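Local structure of agmatine N-acetyltransferase (Drosophila melanogaster, 7CIW) at residues A[178-188]-A[206-215]; A[22-31]-A[45-54]. The protein transfers the acetyl group of acetyl-CoA to the primary amine of agmatine, as a GNAT-fold enzyme of the arylalkylamine N-acetyltransferase subfamily. The protein carries 1 engineered substitution. All coordinates share one frame; numbering follows the deposited sequence.

Contact 1: A[178-188]-A[206-215]; sequences LGYQLINTLRY and HESVQTFVLH
Strands 181-187 and 208-215 form the antiparallel pair at one edge of the GNAT sheet, with Leu182 beside Phe212 and Thr185 beside Gln210. Gln181 and Val213 exchange two backbone hydrogen bonds, and Leu186 and Val209 do the same. Between these pairs the register slips by one residue. Ile183 N donates to Thr211 O (2.8 Å), and Thr211 N donates to Asn184 O (2.9 Å). Ile183 and Asn184 thus both face Thr211, a classic beta bulge. On the Leu182 face, a methyl of Leu182 sits over the Phe212 ring, with CD1 4.1 Å from the ring centroid and displaced toward the rim. Leu182 CG lies anti to the backbone N (chi1 175°), which brings CD1 over the Phe212 ring and against Gln210 CB. Helix 169-177 packs against Phe212 through Ala172 and Val175. In the fold, strand 208-215 lies between strands 161-166 and 181-187, and the latter is the outermost strand on this side. Just before strand 181-187, Gly179 ends the preceding helix in a Schellman motif. The next residue, Tyr180, lays its ring under Leu214, whose CB stands 3.5 Å from the ring centroid and nearly on the ring normal. Gln181 reaches His215 at the ring edge, with amide and ring nearly coplanar. Water 1 joins Gln181 OE1 to His215 NE2, and water 2 joins Gln181 NE2 to His215 N. Water 3 takes a hydrogen bond from Asn184 ND2 (2.9 Å) and gives one each to Val209 O and Thr211 OG1. Thr211 OG1 is also hydrogen-bonded to Asp165. At the far end, Arg187 NH2 and Glu207 OE1 form a salt bridge at 2.5 Å. Their side chains run alongside each other, but the guanidinium and carboxylate planes are 75° apart.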
# COMPACT_ATOMS: atom_id res chain seq x y z
N LEU A 178 -13.95 7.74 1.32
CA LEU A 178 -13.19 8.91 0.90
C LEU A 178 -13.56 9.38 -0.51
O LEU A 178 -13.08 10.44 -0.93
CB LEU A 178 -11.70 8.59 0.96
CG LEU A 178 -11.18 8.40 2.39
CD1 LEU A 178 -9.70 8.03 2.38
CD2 LEU A 178 -11.42 9.65 3.23
N GLY A 179 -14.39 8.64 -1.24
CA GLY A 179 -14.77 9.04 -2.58
C GLY A 179 -13.87 8.53 -3.69
O GLY A 179 -13.92 9.07 -4.80
N TYR A 180 -13.03 7.53 -3.42
CA TYR A 180 -12.27 6.92 -4.49
C TYR A 180 -13.19 6.10 -5.38
O TYR A 180 -14.29 5.70 -4.97
CB TYR A 180 -11.18 6.00 -3.94
CG TYR A 180 -9.95 6.64 -3.34
CD1 TYR A 180 -10.03 7.57 -2.32
CD2 TYR A 180 -8.68 6.25 -3.78
CE1 TYR A 180 -8.88 8.14 -1.77
CE2 TYR A 180 -7.54 6.81 -3.23
CZ TYR A 180 -7.65 7.74 -2.24
OH TYR A 180 -6.51 8.29 -1.70
N GLN A 181 -12.75 5.84 -6.61
CA GLN A 181 -13.51 5.03 -7.55
C GLN A 181 -12.79 3.72 -7.85
O GLN A 181 -11.58 3.70 -8.07
CB GLN A 181 -13.76 5.79 -8.86
CG GLN A 181 -14.67 7.00 -8.72
CD GLN A 181 -13.90 8.30 -8.82
OE1 GLN A 181 -13.27 8.58 -9.85
NE2 GLN A 181 -13.93 9.10 -7.76
N LEU A 182 -13.56 2.64 -7.90
CA LEU A 182 -13.02 1.33 -8.22
C LEU A 182 -12.67 1.23 -9.71
O LEU A 182 -13.48 1.60 -10.56
CB LEU A 182 -14.05 0.26 -7.87
CG LEU A 182 -13.72 -1.19 -8.23
CD1 LEU A 182 -12.57 -1.68 -7.37
CD2 LEU A 182 -14.98 -2.04 -8.04
N ILE A 183 -11.49 0.68 -10.03
CA ILE A 183 -11.12 0.56 -11.44
C ILE A 183 -10.74 -0.86 -11.84
O ILE A 183 -10.61 -1.15 -13.03
CB ILE A 183 -9.99 1.52 -11.83
CG1 ILE A 183 -8.70 1.21 -11.06
CG2 ILE A 183 -10.41 2.99 -11.64
CD1 ILE A 183 -7.47 1.79 -11.74
N ASN A 184 -10.55 -1.76 -10.86
CA ASN A 184 -10.12 -3.12 -11.19
C ASN A 184 -10.36 -4.05 -10.01
O ASN A 184 -10.13 -3.68 -8.86
CB ASN A 184 -8.63 -3.17 -11.55
CG ASN A 184 -8.25 -4.47 -12.27
OD1 ASN A 184 -8.61 -4.66 -13.43
ND2 ASN A 184 -7.51 -5.34 -11.60
N THR A 185 -10.77 -5.29 -10.33
CA THR A 185 -10.94 -6.34 -9.34
C THR A 185 -10.26 -7.60 -9.86
O THR A 185 -10.49 -8.02 -11.00
CB THR A 185 -12.43 -6.63 -9.07
OG1 THR A 185 -13.09 -5.41 -8.68
CG2 THR A 185 -12.60 -7.68 -7.99
N LEU A 186 -9.41 -8.19 -9.03
CA LEU A 186 -8.79 -9.47 -9.34
C LEU A 186 -9.04 -10.40 -8.16
O LEU A 186 -8.55 -10.14 -7.06
CB LEU A 186 -7.30 -9.31 -9.61
CG LEU A 186 -6.47 -10.58 -9.80
CD1 LEU A 186 -7.08 -11.47 -10.87
CD2 LEU A 186 -5.03 -10.18 -10.17
N ARG A 187 -9.79 -11.48 -8.39
CA ARG A 187 -10.07 -12.44 -7.34
C ARG A 187 -8.87 -13.34 -7.09
O ARG A 187 -8.22 -13.80 -8.04
CB ARG A 187 -11.28 -13.31 -7.69
CG ARG A 187 -12.55 -12.52 -7.89
CD ARG A 187 -13.74 -13.47 -7.98
NE ARG A 187 -14.57 -13.39 -6.78
CZ ARG A 187 -14.55 -14.28 -5.79
NH1 ARG A 187 -13.75 -15.34 -5.85
NH2 ARG A 187 -15.33 -14.11 -4.73
N TYR A 188 -8.59 -13.60 -5.82
CA TYR A 188 -7.38 -14.36 -5.49
C TYR A 188 -7.44 -15.78 -6.03
O TYR A 188 -6.41 -16.32 -6.43
CB TYR A 188 -7.16 -14.39 -3.98
CG TYR A 188 -6.90 -13.01 -3.41
CD1 TYR A 188 -5.84 -12.25 -3.86
CD2 TYR A 188 -7.74 -12.48 -2.45
CE1 TYR A 188 -5.60 -11.00 -3.35
CE2 TYR A 188 -7.50 -11.21 -1.93
CZ TYR A 188 -6.44 -10.48 -2.39
OH TYR A 188 -6.19 -9.22 -1.89
N HIS A 206 -11.43 -11.38 2.68
CA HIS A 206 -10.65 -10.77 1.61
C HIS A 206 -10.60 -11.72 0.42
O HIS A 206 -9.74 -12.60 0.34
CB HIS A 206 -9.26 -10.41 2.10
CG HIS A 206 -9.28 -9.73 3.43
ND1 HIS A 206 -9.86 -8.49 3.62
CD2 HIS A 206 -8.82 -10.12 4.64
CE1 HIS A 206 -9.74 -8.14 4.89
NE2 HIS A 206 -9.11 -9.12 5.53
N GLU A 207 -11.51 -11.52 -0.52
CA GLU A 207 -11.63 -12.39 -1.68
C GLU A 207 -10.96 -11.85 -2.93
O GLU A 207 -10.79 -12.61 -3.89
CB GLU A 207 -13.11 -12.64 -2.01
CG GLU A 207 -13.94 -13.19 -0.89
CD GLU A 207 -15.40 -13.28 -1.28
OE1 GLU A 207 -15.69 -13.92 -2.31
OE2 GLU A 207 -16.24 -12.70 -0.56
N SER A 208 -10.58 -10.57 -2.95
CA SER A 208 -10.06 -9.96 -4.17
C SER A 208 -9.17 -8.79 -3.82
O SER A 208 -9.25 -8.25 -2.71
CB SER A 208 -11.20 -9.47 -5.07
OG SER A 208 -11.93 -8.47 -4.38
N VAL A 209 -8.33 -8.39 -4.76
CA VAL A 209 -7.64 -7.10 -4.68
C VAL A 209 -8.42 -6.12 -5.55
O VAL A 209 -8.66 -6.37 -6.74
CB VAL A 209 -6.16 -7.21 -5.10
CG1 VAL A 209 -5.98 -7.96 -6.41
CG2 VAL A 209 -5.49 -5.81 -5.15
N GLN A 210 -8.85 -5.03 -4.94
CA GLN A 210 -9.66 -4.01 -5.60
C GLN A 210 -8.84 -2.73 -5.68
O GLN A 210 -8.49 -2.16 -4.65
CB GLN A 210 -10.95 -3.76 -4.82
CG GLN A 210 -11.83 -4.98 -4.70
CD GLN A 210 -13.04 -4.69 -3.87
OE1 GLN A 210 -14.04 -4.22 -4.37
NE2 GLN A 210 -12.94 -4.95 -2.57
N THR A 211 -8.56 -2.29 -6.90
CA THR A 211 -7.75 -1.09 -7.10
C THR A 211 -8.66 0.13 -7.24
O THR A 211 -9.58 0.13 -8.06
CB THR A 211 -6.86 -1.24 -8.32
OG1 THR A 211 -5.99 -2.35 -8.11
CG2 THR A 211 -6.01 0.01 -8.53
N PHE A 212 -8.37 1.16 -6.45
CA PHE A 212 -9.13 2.40 -6.44
C PHE A 212 -8.22 3.57 -6.80
O PHE A 212 -7.01 3.53 -6.52
CB PHE A 212 -9.74 2.67 -5.07
CG PHE A 212 -10.87 1.75 -4.69
CD1 PHE A 212 -10.62 0.48 -4.16
CD2 PHE A 212 -12.18 2.18 -4.80
CE1 PHE A 212 -11.66 -0.34 -3.79
CE2 PHE A 212 -13.23 1.36 -4.43
CZ PHE A 212 -12.97 0.09 -3.93
N VAL A 213 -8.80 4.60 -7.40
CA VAL A 213 -8.09 5.84 -7.67
C VAL A 213 -8.89 7.03 -7.16
O VAL A 213 -10.11 6.98 -7.02
CB VAL A 213 -7.78 6.03 -9.17
CG1 VAL A 213 -6.99 4.86 -9.71
CG2 VAL A 213 -9.07 6.22 -9.96
N LEU A 214 -8.16 8.11 -6.90
CA LEU A 214 -8.75 9.40 -6.56
C LEU A 214 -8.16 10.45 -7.48
O LEU A 214 -6.94 10.56 -7.60
CB LEU A 214 -8.46 9.77 -5.10
CG LEU A 214 -9.03 11.12 -4.66
CD1 LEU A 214 -10.55 11.02 -4.47
CD2 LEU A 214 -8.33 11.60 -3.39
N HIS A 215 -9.02 11.23 -8.14
CA HIS A 215 -8.54 12.28 -9.02
C HIS A 215 -8.26 13.54 -8.21
O HIS A 215 -9.12 14.00 -7.45
CB HIS A 215 -9.57 12.56 -10.12
CG HIS A 215 -9.82 11.38 -11.00
ND1 HIS A 215 -9.13 11.17 -12.18
CD2 HIS A 215 -10.65 10.32 -10.86
CE1 HIS A 215 -9.53 10.04 -12.72
NE2 HIS A 215 -10.45 9.50 -11.94
O HOH W 1 -12.10 7.39 -12.02
O HOH W 2 -11.88 11.00 -7.84
O HOH W 3 -6.94 -4.97 -8.74
O HOH W 4 -15.05 -5.60 -6.56

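Contact 2: A[22-31]-A[45-54]; sequences LMTFLLAHYY and PEAADKEFLL. With G0R (N-(4-carbamimidamidobutyl)ethanamide), chain C; COA (coenzyme A), chain B.
Helix segments 22-30 and 47-54 cross at 125°, with their axes 11.2 Å apart at closest approach. Side chains span this wide gap. Met23 turns twice along its chain, at chi2 49° and chi3 60°. This sets its CE against Lys50 CB and 3.6 Å from Leu54 CG. Leu22 and Leu54 run in opposite senses and touch through their CD2 methyls. Leu26 CD1 meets Leu53 CD1, and Leu27 CD2 rests on Pro45 CG. Pro45 also presses CG onto one face of the Tyr31 ring. This CG is 3.4 Å from the ring centroid and almost on the ring normal, a CH-pi contact. Tyr30 CD2 lies over the opposite face, nearer the rim, so the Tyr31 ring is held between the two. Helix 22-30 has a wider pi-type turn at 26-30, where Leu26 O accepts from both Tyr30 N and Tyr31 N. The two tyrosines that follow one another here serve the N-acetylagmatine site. Tyr30 OH donates to the acetyl oxygen O3 of the ligand at 2.7 Å, with O3 in the plane of the ring at its edge. Tyr31 OH donates to Asp49 OD1 at 2.9 Å, coming from above the carboxylate plane. The same OD1 accepts from ligand N11 at 2.5 Å, while Asp49 OD2 takes N12 at 3.1 Å. Trp100 and Ile103 of helix 99-114 also touch Asp49. Each oxygen of this buried carboxylate therefore holds one guanidinium nitrogen. Tyr31, itself lining the pocket, gives OD1 a second donor, which would help fix the carboxylate. The negative charge of Asp49 would be expected to suit a cationic guanidinium, consistent with agmatine as substrate, while Tyr30 grips the acetyl end of the product.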
# COMPACT_ATOMS: atom_id res chain seq x y z
N LEU A 22 9.39 2.81 11.98
CA LEU A 22 8.33 2.55 11.01
C LEU A 22 8.25 1.07 10.68
O LEU A 22 7.16 0.49 10.64
CB LEU A 22 8.59 3.36 9.73
CG LEU A 22 7.75 2.98 8.50
CD1 LEU A 22 6.26 3.22 8.77
CD2 LEU A 22 8.20 3.76 7.26
N MET A 23 9.39 0.44 10.42
CA MET A 23 9.36 -0.98 10.08
C MET A 23 8.91 -1.82 11.27
O MET A 23 8.18 -2.80 11.09
CB MET A 23 10.74 -1.42 9.59
CG MET A 23 10.79 -2.85 9.08
SD MET A 23 9.48 -3.28 7.90
CE MET A 23 9.81 -2.11 6.59
N THR A 24 9.30 -1.44 12.49
CA THR A 24 8.82 -2.17 13.66
C THR A 24 7.30 -2.13 13.76
O THR A 24 6.67 -3.15 14.04
CB THR A 24 9.49 -1.59 14.91
OG1 THR A 24 10.90 -1.83 14.80
CG2 THR A 24 8.96 -2.26 16.17
N PHE A 25 6.70 -0.96 13.51
CA PHE A 25 5.24 -0.88 13.50
C PHE A 25 4.66 -1.76 12.39
O PHE A 25 3.70 -2.50 12.61
CB PHE A 25 4.76 0.56 13.32
CG PHE A 25 3.30 0.66 13.00
CD1 PHE A 25 2.35 0.57 14.01
CD2 PHE A 25 2.86 0.79 11.69
CE1 PHE A 25 0.99 0.63 13.72
CE2 PHE A 25 1.50 0.85 11.39
CZ PHE A 25 0.57 0.77 12.41
N LEU A 26 5.22 -1.66 11.18
CA LEU A 26 4.69 -2.45 10.07
C LEU A 26 4.75 -3.94 10.37
O LEU A 26 3.81 -4.68 10.05
CB LEU A 26 5.45 -2.12 8.78
CG LEU A 26 5.30 -0.71 8.22
CD1 LEU A 26 6.21 -0.51 7.01
CD2 LEU A 26 3.84 -0.43 7.85
N LEU A 27 5.85 -4.40 10.96
CA LEU A 27 5.95 -5.83 11.28
C LEU A 27 4.97 -6.25 12.36
O LEU A 27 4.57 -7.42 12.41
CB LEU A 27 7.39 -6.17 11.69
CG LEU A 27 8.35 -6.06 10.52
CD1 LEU A 27 9.80 -6.03 10.99
CD2 LEU A 27 8.12 -7.21 9.53
N ALA A 28 4.57 -5.33 13.24
CA ALA A 28 3.67 -5.68 14.33
C ALA A 28 2.20 -5.65 13.92
O ALA A 28 1.43 -6.52 14.34
CB ALA A 28 3.88 -4.73 15.51
N HIS A 29 1.78 -4.67 13.11
CA HIS A 29 0.36 -4.39 12.92
C HIS A 29 -0.07 -4.22 11.48
O HIS A 29 -1.27 -4.05 11.22
CB HIS A 29 -0.03 -3.13 13.71
CG HIS A 29 0.14 -3.29 15.19
ND1 HIS A 29 -0.42 -4.33 15.89
CD2 HIS A 29 0.82 -2.55 16.09
CE1 HIS A 29 -0.10 -4.22 17.17
NE2 HIS A 29 0.65 -3.15 17.32
N TYR A 30 0.86 -4.26 10.52
CA TYR A 30 0.50 -4.22 9.11
C TYR A 30 0.70 -5.58 8.47
O TYR A 30 -0.26 -6.21 8.03
CB TYR A 30 1.34 -3.16 8.38
CG TYR A 30 1.18 -3.20 6.88
CD1 TYR A 30 0.01 -2.73 6.28
CD2 TYR A 30 2.19 -3.71 6.06
CE1 TYR A 30 -0.15 -2.77 4.90
CE2 TYR A 30 2.03 -3.75 4.68
CZ TYR A 30 0.86 -3.28 4.11
OH TYR A 30 0.72 -3.32 2.75
N TYR A 31 1.94 -6.05 8.44
CA TYR A 31 2.26 -7.29 7.73
C TYR A 31 1.51 -8.52 8.23
O TYR A 31 1.11 -9.35 7.39
CB TYR A 31 3.76 -7.53 7.82
CG TYR A 31 4.62 -6.78 6.83
CD1 TYR A 31 4.54 -7.02 5.46
CD2 TYR A 31 5.58 -5.87 7.28
CE1 TYR A 31 5.37 -6.37 4.56
CE2 TYR A 31 6.42 -5.22 6.39
CZ TYR A 31 6.32 -5.48 5.03
OH TYR A 31 7.16 -4.84 4.15
N PRO A 45 7.67 -10.98 6.26
CA PRO A 45 8.11 -10.53 4.94
C PRO A 45 9.61 -10.69 4.73
O PRO A 45 10.40 -10.63 5.68
CB PRO A 45 7.71 -9.04 4.91
CG PRO A 45 7.67 -8.65 6.35
CD PRO A 45 7.13 -9.86 7.07
N GLU A 46 9.99 -10.90 3.47
CA GLU A 46 11.40 -11.03 3.12
C GLU A 46 12.08 -9.66 3.13
O GLU A 46 11.42 -8.62 3.12
CB GLU A 46 11.54 -11.70 1.76
CG GLU A 46 10.89 -13.07 1.70
CD GLU A 46 11.00 -13.72 0.33
OE1 GLU A 46 11.39 -13.02 -0.63
OE2 GLU A 46 10.71 -14.93 0.23
N ALA A 47 13.41 -9.69 3.17
CA ALA A 47 14.16 -8.44 3.25
C ALA A 47 13.82 -7.50 2.10
O ALA A 47 13.67 -6.29 2.30
CB ALA A 47 15.67 -8.73 3.27
N ALA A 48 13.70 -8.05 0.88
CA ALA A 48 13.44 -7.20 -0.27
C ALA A 48 12.08 -6.52 -0.18
O ALA A 48 11.91 -5.39 -0.64
CB ALA A 48 13.55 -8.02 -1.55
N ASP A 49 11.10 -7.22 0.40
CA ASP A 49 9.78 -6.66 0.64
C ASP A 49 9.87 -5.44 1.56
O ASP A 49 9.43 -4.34 1.20
CB ASP A 49 8.90 -7.76 1.25
CG ASP A 49 7.43 -7.36 1.44
OD1 ASP A 49 7.11 -6.16 1.57
OD2 ASP A 49 6.60 -8.29 1.51
N LYS A 50 10.46 -5.63 2.74
CA LYS A 50 10.66 -4.53 3.68
C LYS A 50 11.47 -3.41 3.05
O LYS A 50 11.15 -2.23 3.23
CB LYS A 50 11.36 -5.06 4.93
CG LYS A 50 10.60 -6.19 5.62
CD LYS A 50 11.26 -6.66 6.91
CE LYS A 50 12.52 -7.46 6.64
NZ LYS A 50 13.13 -7.99 7.91
N GLU A 51 12.53 -3.76 2.33
CA GLU A 51 13.39 -2.74 1.73
C GLU A 51 12.63 -1.90 0.70
O GLU A 51 12.84 -0.69 0.61
CB GLU A 51 14.60 -3.41 1.09
CG GLU A 51 15.64 -3.86 2.10
CD GLU A 51 16.85 -4.50 1.45
OE1 GLU A 51 17.18 -4.12 0.30
OE2 GLU A 51 17.47 -5.38 2.09
N PHE A 52 11.73 -2.53 -0.07
CA PHE A 52 10.97 -1.76 -1.04
C PHE A 52 10.08 -0.73 -0.35
O PHE A 52 10.01 0.43 -0.77
CB PHE A 52 10.12 -2.65 -1.92
CG PHE A 52 9.11 -1.86 -2.71
CD1 PHE A 52 9.54 -0.94 -3.66
CD2 PHE A 52 7.76 -1.95 -2.43
CE1 PHE A 52 8.64 -0.18 -4.37
CE2 PHE A 52 6.85 -1.17 -3.14
CZ PHE A 52 7.30 -0.29 -4.11
N LEU A 53 9.37 -1.15 0.70
CA LEU A 53 8.55 -0.18 1.42
C LEU A 53 9.40 0.99 1.89
O LEU A 53 9.05 2.15 1.69
CB LEU A 53 7.84 -0.85 2.60
CG LEU A 53 6.64 -1.73 2.21
CD1 LEU A 53 5.79 -2.05 3.44
CD2 LEU A 53 5.80 -1.06 1.13
N LEU A 54 10.56 0.69 2.49
CA LEU A 54 11.39 1.75 3.03
C LEU A 54 12.02 2.59 1.93
O LEU A 54 12.40 3.74 2.19
CB LEU A 54 12.46 1.15 3.94
CG LEU A 54 11.90 0.53 5.23
CD1 LEU A 54 13.07 0.00 6.09
CD2 LEU A 54 11.02 1.52 6.02
C10 G0R C . 3.81 -5.91 0.56
N12 G0R C . 3.70 -7.19 1.26
C1 G0R C . -2.36 -0.08 0.80
C2 G0R C . -1.87 -1.51 0.98
C5 G0R C . -1.39 -3.77 -0.04
C6 G0R C . 0.01 -3.93 -0.63
C7 G0R C . 0.45 -5.40 -0.71
C8 G0R C . 1.46 -5.85 0.35
N4 G0R C . -1.86 -2.40 -0.16
N9 G0R C . 2.79 -5.31 0.15
N11 G0R C . 5.10 -5.31 0.34
O3 G0R C . -1.48 -1.88 2.04
N1A COA B . -10.70 -6.09 11.08
C2A COA B . -11.98 -6.00 11.53
N3A COA B . -12.65 -4.80 11.49
C4A COA B . -12.05 -3.70 11.00
C5A COA B . -10.78 -3.79 10.56
C6A COA B . -10.12 -5.00 10.60
N6A COA B . -8.76 -5.58 10.25
N7A COA B . -10.38 -2.58 10.12
C8A COA B . -11.39 -1.72 10.28
N9A COA B . -12.41 -2.41 10.81
C1B COA B . -13.64 -2.08 11.23
C2B COA B . -13.47 -1.02 12.35
O2B COA B . -13.19 -1.63 13.67
C3B COA B . -14.58 -0.26 12.30
O3B COA B . -15.77 -0.90 12.84
P3B COA B . -16.28 -0.73 14.41
O7A COA B . -15.89 0.64 14.95
O8A COA B . -17.79 -0.98 14.49
O9A COA B . -15.56 -1.81 15.19
C4B COA B . -14.92 -0.17 10.71
O4B COA B . -14.41 -1.25 10.14
C5B COA B . -14.40 1.10 10.09
O5B COA B . -13.09 1.32 10.60
P1A COA B . -12.01 2.32 9.79
O1A COA B . -12.43 2.63 8.35
O2A COA B . -11.77 3.57 10.62
O3A COA B . -10.65 1.41 9.69
P2A COA B . -9.12 1.87 10.10
O4A COA B . -9.02 2.05 11.58
O5A COA B . -8.73 3.09 9.31
O6A COA B . -8.28 0.53 9.64
CBP COA B . -7.05 -0.61 8.04
CCP COA B . -8.33 0.14 8.31
CDP COA B . -5.88 0.43 8.06
CEP COA B . -7.12 -1.29 6.67
CAP COA B . -6.90 -1.68 9.12
OAP COA B . -7.91 -2.65 8.93
C9P COA B . -5.54 -2.41 9.09
O9P COA B . -4.54 -1.93 9.52
N8P COA B . -5.51 -3.76 8.55
C7P COA B . -4.27 -4.56 8.54
C6P COA B . -3.24 -4.18 7.39
C5P COA B . -4.03 -4.13 6.11
O5P COA B . -4.70 -5.06 5.73
N4P COA B . -3.93 -2.86 5.34
C3P COA B . -4.65 -2.59 4.11
C2P COA B . -4.20 -3.46 2.93
S1P COA B . -5.11 -2.69 1.56

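Overall arrangement
Both segments of contact 2 precede those of contact 1 in the chain. Their centres are 23 Å apart, on opposite sides of the chain's centre, and their nearest atoms are about 10 Å apart. The bound ligands relate them. In contact 2, Tyr30 and Asp49 are hydrogen-bonded to N-acetylagmatine, Tyr31 lines its pocket, and Tyr30 also borders coenzyme A. Strands 181-187 and 208-215 stand further back: the side chain of Val209 is about 7 Å from N-acetylagmatine, and that of His206 about 6 Å from coenzyme A. Contact 1 reaches the cofactor site through other residues. Tyr188 is hydrogen-bonded to Thr167, and Thr211 to Asp165, both of them CoA-binding residues.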